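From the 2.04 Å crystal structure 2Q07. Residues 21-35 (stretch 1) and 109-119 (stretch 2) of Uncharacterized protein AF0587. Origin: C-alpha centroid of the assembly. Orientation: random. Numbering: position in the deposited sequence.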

# COMPACT_ATOMS: atom_id res chain seq x y z
N ALA A 21 0.80 7.62 0.27
CA ALA A 21 1.79 6.55 0.28
C ALA A 21 3.15 7.13 0.67
O ALA A 21 3.90 6.51 1.41
N LEU A 22 3.43 8.34 0.20
CA LEU A 22 4.70 8.99 0.50
C LEU A 22 4.86 9.28 1.99
O LEU A 22 5.95 9.16 2.52
N GLU A 23 3.79 9.65 2.67
CA GLU A 23 3.95 9.93 4.09
C GLU A 23 3.95 8.67 4.95
O GLU A 23 4.42 8.69 6.09
N CYS A 24 3.46 7.56 4.40
CA CYS A 24 3.41 6.30 5.14
C CYS A 24 4.56 5.35 4.79
O CYS A 24 4.73 4.32 5.43
N TYR A 25 5.34 5.72 3.78
CA TYR A 25 6.45 4.90 3.30
C TYR A 25 7.60 4.74 4.28
O TYR A 25 8.26 5.72 4.63
N LYS A 26 7.84 3.52 4.74
CA LYS A 26 8.95 3.29 5.68
C LYS A 26 9.82 2.11 5.26
O LYS A 26 9.49 0.95 5.50
N PRO A 27 10.97 2.40 4.63
CA PRO A 27 11.92 1.39 4.16
C PRO A 27 12.52 0.55 5.29
O PRO A 27 12.49 0.93 6.46
N PHE A 28 13.06 -0.61 4.93
CA PHE A 28 13.70 -1.50 5.89
C PHE A 28 15.13 -1.76 5.43
O PHE A 28 15.88 -2.50 6.07
N SER A 29 15.51 -1.13 4.32
CA SER A 29 16.84 -1.30 3.72
C SER A 29 17.42 0.04 3.28
O SER A 29 16.70 1.01 3.12
N ASP A 30 18.73 0.08 3.08
CA ASP A 30 19.40 1.29 2.64
C ASP A 30 19.55 1.26 1.13
O ASP A 30 20.03 2.21 0.52
N THR A 31 19.12 0.16 0.53
CA THR A 31 19.18 -0.01 -0.92
C THR A 31 17.77 -0.24 -1.47
O THR A 31 16.95 -0.90 -0.84
N VAL A 32 17.48 0.34 -2.64
CA VAL A 32 16.18 0.14 -3.25
C VAL A 32 16.33 -0.38 -4.68
O VAL A 32 17.10 0.17 -5.47
N LEU A 33 15.59 -1.44 -4.99
CA LEU A 33 15.61 -2.05 -6.31
C LEU A 33 14.46 -1.52 -7.17
O LEU A 33 13.29 -1.57 -6.76
N LEU A 34 14.77 -0.99 -8.35
CA LEU A 34 13.74 -0.48 -9.25
C LEU A 34 13.44 -1.56 -10.29
O LEU A 34 14.35 -2.15 -10.88
N LEU A 35 12.15 -1.80 -10.51
CA LEU A 35 11.69 -2.83 -11.43
C LEU A 35 10.62 -2.34 -12.41
O LEU A 35 9.92 -1.37 -12.15
N GLU A 109 13.97 9.78 -2.19
CA GLU A 109 14.46 10.72 -1.19
C GLU A 109 13.77 10.54 0.17
O GLU A 109 14.40 10.67 1.22
N LYS A 110 12.49 10.21 0.16
CA LYS A 110 11.76 9.97 1.41
C LYS A 110 12.33 8.71 2.07
O LYS A 110 12.46 8.64 3.28
N GLY A 111 12.65 7.72 1.24
CA GLY A 111 13.20 6.48 1.76
C GLY A 111 14.62 6.63 2.29
O GLY A 111 15.10 5.78 3.04
N GLY A 112 15.29 7.70 1.89
CA GLY A 112 16.65 7.96 2.34
C GLY A 112 17.65 6.88 1.96
O GLY A 112 18.59 6.61 2.71
N PHE A 113 17.45 6.26 0.81
CA PHE A 113 18.34 5.20 0.34
C PHE A 113 19.73 5.72 -0.01
O PHE A 113 19.88 6.86 -0.48
N ARG A 114 20.74 4.90 0.23
CA ARG A 114 22.11 5.30 -0.09
C ARG A 114 22.45 4.80 -1.49
O ARG A 114 23.39 5.28 -2.11
N LYS A 115 21.68 3.83 -1.97
CA LYS A 115 21.91 3.27 -3.29
C LYS A 115 20.61 2.86 -3.99
O LYS A 115 19.70 2.31 -3.38
N VAL A 116 20.55 3.15 -5.29
CA VAL A 116 19.40 2.82 -6.12
C VAL A 116 19.87 1.88 -7.23
O VAL A 116 20.72 2.25 -8.03
N VAL A 117 19.35 0.65 -7.24
CA VAL A 117 19.69 -0.30 -8.28
C VAL A 117 18.56 -0.32 -9.31
O VAL A 117 17.48 -0.86 -9.04
N ALA A 118 18.82 0.27 -10.47
CA ALA A 118 17.82 0.33 -11.52
C ALA A 118 17.82 -0.91 -12.42
O ALA A 118 18.59 -0.98 -13.37
N HIS A 119 16.97 -1.88 -12.11
CA HIS A 119 16.91 -3.08 -12.93
C HIS A 119 15.80 -2.94 -13.95
O HIS A 119 14.78 -3.63 -13.88

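The shortest polar contact is a salt bridge: Arg114 NH1 donates to Asp30 OD2 at 2.6 Å with an N-H...O angle of 157°, and the carboxylate oxygen lies at the edge of the guanidinium, near its plane. Both side chains leave CA sideways with chi1 p, yet their ends converge. The backbone fixes the same corner, since Arg114 N donates to Asp30 O at 2.8 Å (152°). Thr31 OG1 sits 3.5 Å from Arg114 NH1, but the angle is too poor for a hydrogen bond.

At the helical ends, Lys110 points toward stretch 1 and extends (t, p, t, m) so that its NZ donates to Leu22 O at 2.8 Å and, weakly, to Tyr25 O at 3.5 Å. Water 1 accepts from Lys110 NZ at 2.8 Å and donates to Glu23 O at 2.7 Å. Water 2 donates to Ser29 O at 2.9 Å and to Gly111 O at 2.7 Å, bridging the two stretches. The lysine's aliphatic part also packs, with Leu22 CD1 (chi1 t, chi2 p) 3.6 Å from Lys110 CB.

Phe113 (chi1 m) points toward stretch 1 and has the largest area covered by it. Val32 (chi1 p) lies over one ring face: its CB is 3.5 Å from the ring centroid and only 3° off the normal, a CH-pi contact. Tyr25 OH approaches the ring edge, 3.2 Å from Phe113 CZ, and Pro27 CG is 3.6 Å from Phe113 CZ.

Parallel pairing sorts the remaining side chains by face. With Val32 lie Leu34 (m, t), Val116 (t) and Ala118; Leu34 CD1 reaches Val116 CG1 at 3.4 Å. The other face carries Thr31 (m), Leu33 (t, p), Lys115 and Val117 (t), where Leu33 CD1 meets Val117 CG1 at 4.0 Å and His119 CB at 3.8 Å.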

# COMPACT_ATOMS: atom_id res chain seq x y z
CB ALA A 21 1.87 5.87 -1.10
CB LEU A 22 4.83 10.29 -0.30
CG LEU A 22 6.18 11.02 -0.22
CD1 LEU A 22 7.28 10.20 -0.87
CD2 LEU A 22 6.04 12.37 -0.92
CB GLU A 23 2.89 10.94 4.59
CG GLU A 23 1.45 10.52 4.51
CD GLU A 23 0.50 11.59 5.05
OE1 GLU A 23 0.62 11.95 6.25
OE2 GLU A 23 -0.36 12.08 4.29
CB CYS A 24 2.07 5.59 4.88
SG CYS A 24 0.61 6.58 5.31
CB TYR A 25 6.97 5.50 1.99
CG TYR A 25 7.97 4.65 1.24
CD1 TYR A 25 7.85 3.26 1.20
CD2 TYR A 25 9.03 5.24 0.55
CE1 TYR A 25 8.76 2.48 0.48
CE2 TYR A 25 9.93 4.48 -0.17
CZ TYR A 25 9.80 3.10 -0.21
OH TYR A 25 10.69 2.34 -0.92
CB LYS A 26 8.42 3.08 7.10
CG LYS A 26 7.48 4.19 7.56
CD LYS A 26 7.12 4.06 9.04
CE LYS A 26 5.99 5.01 9.41
NZ LYS A 26 4.72 4.70 8.67
CB PRO A 27 12.99 2.22 3.46
CG PRO A 27 12.23 3.42 2.98
CD PRO A 27 11.36 3.74 4.17
CB PHE A 28 12.92 -2.81 5.99
CG PHE A 28 12.81 -3.56 4.69
CD1 PHE A 28 13.86 -4.34 4.22
CD2 PHE A 28 11.64 -3.49 3.94
CE1 PHE A 28 13.76 -5.04 3.02
CE2 PHE A 28 11.52 -4.19 2.74
CZ PHE A 28 12.58 -4.96 2.28
CB SER A 29 16.72 -2.23 2.50
OG SER A 29 17.93 -2.32 1.77
CB ASP A 30 20.78 1.40 3.30
CG ASP A 30 21.72 0.28 2.87
OD1 ASP A 30 21.24 -0.84 2.61
OD2 ASP A 30 22.94 0.51 2.82
CB THR A 31 20.07 -1.22 -1.30
OG1 THR A 31 21.42 -0.94 -0.91
CG2 THR A 31 20.03 -1.48 -2.80
CB VAL A 32 15.33 1.43 -3.28
CG1 VAL A 32 16.03 2.52 -4.09
CG2 VAL A 32 13.96 1.14 -3.86
CB LEU A 33 15.48 -3.57 -6.15
CG LEU A 33 15.39 -4.40 -7.42
CD1 LEU A 33 16.66 -4.21 -8.24
CD2 LEU A 33 15.18 -5.86 -7.05
CB LEU A 34 14.20 0.82 -9.93
CG LEU A 34 14.73 1.93 -9.01
CD1 LEU A 34 15.04 3.17 -9.83
CD2 LEU A 34 13.70 2.24 -7.93
CB LEU A 35 11.13 -4.01 -10.63
CG LEU A 35 12.12 -4.67 -9.67
CD1 LEU A 35 11.38 -5.57 -8.70
CD2 LEU A 35 13.15 -5.44 -10.48
CB GLU A 109 14.33 12.16 -1.73
CG GLU A 109 15.34 12.40 -2.87
CD GLU A 109 15.45 13.85 -3.32
OE1 GLU A 109 16.59 14.28 -3.61
OE2 GLU A 109 14.42 14.57 -3.40
CB LYS A 110 10.26 9.77 1.14
CG LYS A 110 9.49 9.22 2.35
CD LYS A 110 9.47 10.22 3.50
CE LYS A 110 8.98 9.59 4.81
NZ LYS A 110 7.56 9.11 4.75
CB PHE A 113 17.74 4.51 -0.89
CG PHE A 113 16.34 3.99 -0.68
CD1 PHE A 113 15.25 4.65 -1.24
CD2 PHE A 113 16.12 2.84 0.07
CE1 PHE A 113 13.94 4.17 -1.05
CE2 PHE A 113 14.83 2.34 0.26
CZ PHE A 113 13.74 3.01 -0.30
CB ARG A 114 23.11 4.71 0.91
CG ARG A 114 23.16 3.18 0.94
CD ARG A 114 24.45 2.70 1.63
NE ARG A 114 25.37 2.10 0.67
CZ ARG A 114 25.30 0.84 0.25
NH1 ARG A 114 24.35 0.04 0.71
NH2 ARG A 114 26.15 0.39 -0.65
CB LYS A 115 22.85 2.06 -3.19
CG LYS A 115 23.40 1.62 -4.54
CD LYS A 115 22.87 0.26 -4.93
CE LYS A 115 23.58 -0.84 -4.15
NZ LYS A 115 24.96 -1.04 -4.66
CB VAL A 116 18.81 4.11 -6.79
CG1 VAL A 116 17.68 3.74 -7.76
CG2 VAL A 116 18.31 5.07 -5.74
CB VAL A 117 19.85 -1.74 -7.74
CG1 VAL A 117 20.28 -2.65 -8.86
CG2 VAL A 117 20.85 -1.77 -6.61
CB ALA A 118 18.04 1.58 -12.37
CB HIS A 119 16.67 -4.32 -12.07
CG HIS A 119 17.11 -5.59 -12.72
ND1 HIS A 119 18.45 -5.90 -12.91
CD2 HIS A 119 16.41 -6.60 -13.28
CE1 HIS A 119 18.54 -7.05 -13.55
NE2 HIS A 119 17.32 -7.49 -13.79
O HOH W 1 6.02 10.84 6.40
O HOH W 2 16.86 3.86 3.53